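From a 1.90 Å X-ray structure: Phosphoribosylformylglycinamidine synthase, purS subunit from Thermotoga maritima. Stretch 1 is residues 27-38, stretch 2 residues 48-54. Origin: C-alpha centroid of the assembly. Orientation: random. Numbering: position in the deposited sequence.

Stretch 1, residues 27-38: NVRDPRGETIER
Stretch 2, residues 48-54: VKKLRLG

Helix 31-38 crosses strand 51-54 at 131° between N-to-C directions, with axes 6.8 Å apart at closest approach; Gly33 and Arg52 mark the register, their CA atoms 5.1 Å apart. The strand backbone is extended (Leu51 phi/psi -74/130, Leu53 -104/116) after a corner at Lys50 (53/40).

Two carboxylates satisfy strand amides. Asp30, the N-cap (-129/79, chi1 t), accepts from Gly33 N at OD1 (3.0 Å, 170°) and from Leu53 N at OD2 (2.9 Å, 177°). A water donates to both Asp30 OD1 (2.7 Å) and Leu53 O (2.6 Å), so the Leu53 carbonyl is tied to the same side chain. About two turns further on, Glu37, with chi1 and chi2 both t, reaches Leu51 N through OE1 (3.0 Å, 167°); Lys50 N, 3.3 Å from Glu37 OE1, has too poor an angle to bond.

Arg52 starts away from the helix, but chi1-chi3 all m fold it back. Its NH1 and NH2 donate to Val28 O (3.1 and 3.0 Å; 143° and 146°), which lies near the guanidinium plane, while Asp30 CB covers one face.

Leu51 and Leu53 point toward the helix: Ile36 CG2 meets Leu51 CD1 at 3.7 Å, and Ile36 CD1 meets Leu53 CD2 at 4.1 Å. At Gly33, an ideal CB would clash with Asp30 OD2.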

# COMPACT_ATOMS: atom_id res chain seq x y z
N ASN C 27 -2.07 -17.29 0.10
CA ASN C 27 -2.42 -18.68 0.47
C ASN C 27 -1.19 -19.56 0.70
O ASN C 27 -1.33 -20.79 0.90
CB ASN C 27 -3.39 -19.27 -0.55
CG ASN C 27 -2.82 -19.34 -1.94
OD1 ASN C 27 -1.84 -18.68 -2.28
ND2 ASN C 27 -3.44 -20.16 -2.78
N VAL C 28 0.01 -18.95 0.63
CA VAL C 28 1.28 -19.64 0.96
C VAL C 28 1.72 -19.28 2.38
O VAL C 28 1.88 -18.11 2.72
CB VAL C 28 2.45 -19.24 -0.02
CG1 VAL C 28 3.73 -20.03 0.30
CG2 VAL C 28 2.06 -19.44 -1.44
N ARG C 29 1.96 -20.27 3.22
CA ARG C 29 2.44 -19.99 4.58
C ARG C 29 3.85 -19.40 4.57
O ARG C 29 4.65 -19.72 3.70
CB ARG C 29 2.44 -21.26 5.40
CG ARG C 29 2.29 -21.01 6.87
CD ARG C 29 2.60 -22.23 7.70
NE ARG C 29 2.98 -21.90 9.06
CZ ARG C 29 3.50 -22.77 9.92
NH1 ARG C 29 3.69 -24.05 9.56
NH2 ARG C 29 3.82 -22.39 11.15
N ASP C 30 4.16 -18.55 5.53
CA ASP C 30 5.49 -17.94 5.64
C ASP C 30 6.03 -18.13 7.07
O ASP C 30 5.99 -17.21 7.86
CB ASP C 30 5.42 -16.45 5.23
CG ASP C 30 6.73 -15.70 5.43
OD1 ASP C 30 7.82 -16.34 5.55
OD2 ASP C 30 6.77 -14.45 5.47
N PRO C 31 6.55 -19.32 7.40
CA PRO C 31 6.96 -19.56 8.79
C PRO C 31 8.15 -18.68 9.22
O PRO C 31 8.26 -18.36 10.39
CB PRO C 31 7.35 -21.06 8.82
CG PRO C 31 7.34 -21.55 7.37
CD PRO C 31 6.73 -20.50 6.53
N ARG C 32 9.03 -18.34 8.29
CA ARG C 32 10.13 -17.40 8.60
C ARG C 32 9.60 -16.04 9.08
O ARG C 32 10.03 -15.54 10.11
CB ARG C 32 11.01 -17.25 7.39
CG ARG C 32 11.83 -18.48 7.00
CD ARG C 32 12.85 -18.21 5.91
N GLY C 33 8.66 -15.45 8.34
CA GLY C 33 7.97 -14.22 8.78
C GLY C 33 7.30 -14.30 10.13
O GLY C 33 7.39 -13.38 10.94
N GLU C 34 6.62 -15.42 10.38
CA GLU C 34 6.00 -15.66 11.66
C GLU C 34 7.02 -15.65 12.77
O GLU C 34 6.80 -15.04 13.79
CB GLU C 34 5.31 -17.02 11.66
CG GLU C 34 4.17 -17.14 10.68
CD GLU C 34 3.62 -18.56 10.64
OE1 GLU C 34 4.09 -19.43 11.43
OE2 GLU C 34 2.74 -18.79 9.80
N THR C 35 8.16 -16.31 12.56
CA THR C 35 9.21 -16.29 13.57
C THR C 35 9.66 -14.87 13.84
O THR C 35 9.77 -14.48 15.01
CB THR C 35 10.40 -17.19 13.15
OG1 THR C 35 9.95 -18.54 13.10
CG2 THR C 35 11.51 -17.22 14.19
N ILE C 36 9.94 -14.12 12.77
CA ILE C 36 10.39 -12.73 12.91
C ILE C 36 9.36 -11.89 13.63
O ILE C 36 9.70 -11.18 14.60
CB ILE C 36 10.75 -12.14 11.55
CG1 ILE C 36 11.99 -12.82 11.00
CG2 ILE C 36 10.95 -10.63 11.65
CD1 ILE C 36 12.11 -12.68 9.50
N GLU C 37 8.10 -11.97 13.21
CA GLU C 37 7.03 -11.24 13.89
C GLU C 37 7.01 -11.52 15.42
O GLU C 37 6.87 -10.62 16.26
CB GLU C 37 5.68 -11.58 13.26
CG GLU C 37 4.50 -10.93 13.95
CD GLU C 37 3.19 -11.01 13.17
OE1 GLU C 37 3.20 -11.06 11.93
OE2 GLU C 37 2.15 -11.00 13.84
N ARG C 38 7.18 -12.78 15.78
CA ARG C 38 7.08 -13.21 17.17
C ARG C 38 8.25 -12.65 18.00
O ARG C 38 8.05 -12.22 19.14
CB ARG C 38 7.03 -14.73 17.20
CG ARG C 38 6.80 -15.35 18.57
CD ARG C 38 7.06 -16.87 18.57
NE ARG C 38 6.57 -17.52 17.33
CZ ARG C 38 7.28 -18.36 16.54
NH1 ARG C 38 8.54 -18.70 16.80
NH2 ARG C 38 6.69 -18.87 15.46
N VAL C 48 4.23 -4.92 15.98
CA VAL C 48 4.07 -5.12 14.54
C VAL C 48 3.13 -6.28 14.30
O VAL C 48 2.90 -7.11 15.18
CB VAL C 48 5.43 -5.31 13.83
CG1 VAL C 48 6.38 -4.20 14.19
CG2 VAL C 48 6.07 -6.68 14.16
N LYS C 49 2.57 -6.35 13.11
CA LYS C 49 1.73 -7.47 12.75
C LYS C 49 1.70 -7.63 11.25
O LYS C 49 2.25 -6.79 10.50
CB LYS C 49 0.33 -7.31 13.35
CG LYS C 49 -0.45 -6.20 12.80
CD LYS C 49 -1.49 -5.68 13.76
CE LYS C 49 -2.55 -4.81 13.05
NZ LYS C 49 -3.20 -5.49 11.86
N LYS C 50 1.11 -8.75 10.81
CA LYS C 50 0.98 -9.10 9.41
C LYS C 50 2.32 -9.05 8.73
O LYS C 50 2.43 -8.58 7.63
CB LYS C 50 -0.02 -8.19 8.68
CG LYS C 50 -1.43 -8.37 9.25
CD LYS C 50 -2.50 -7.97 8.30
CE LYS C 50 -3.84 -7.86 8.99
NZ LYS C 50 -4.88 -7.50 8.01
N LEU C 51 3.34 -9.52 9.41
CA LEU C 51 4.69 -9.45 8.84
C LEU C 51 4.83 -10.48 7.73
O LEU C 51 4.48 -11.61 7.94
CB LEU C 51 5.73 -9.68 9.91
CG LEU C 51 7.19 -9.35 9.47
CD1 LEU C 51 7.92 -8.71 10.59
CD2 LEU C 51 7.98 -10.57 8.93
N ARG C 52 5.31 -10.08 6.55
CA ARG C 52 5.64 -11.03 5.51
C ARG C 52 7.02 -10.73 4.97
O ARG C 52 7.37 -9.57 4.77
CB ARG C 52 4.61 -10.98 4.37
CG ARG C 52 3.21 -11.33 4.80
CD ARG C 52 2.90 -12.85 4.88
NE ARG C 52 2.81 -13.47 3.55
CZ ARG C 52 2.40 -14.73 3.33
NH1 ARG C 52 2.06 -15.50 4.35
NH2 ARG C 52 2.34 -15.20 2.09
N LEU C 53 7.81 -11.79 4.83
CA LEU C 53 9.16 -11.75 4.35
C LEU C 53 9.19 -12.24 2.89
O LEU C 53 8.84 -13.36 2.57
CB LEU C 53 10.05 -12.62 5.23
CG LEU C 53 11.52 -12.70 4.81
CD1 LEU C 53 12.28 -11.39 4.93
CD2 LEU C 53 12.17 -13.75 5.59
N GLY C 54 9.56 -11.33 2.00
CA GLY C 54 9.80 -11.62 0.61
C GLY C 54 11.20 -11.17 0.22
O GLY C 54 12.09 -10.97 1.09
O HOH W 1 9.54 -15.72 3.54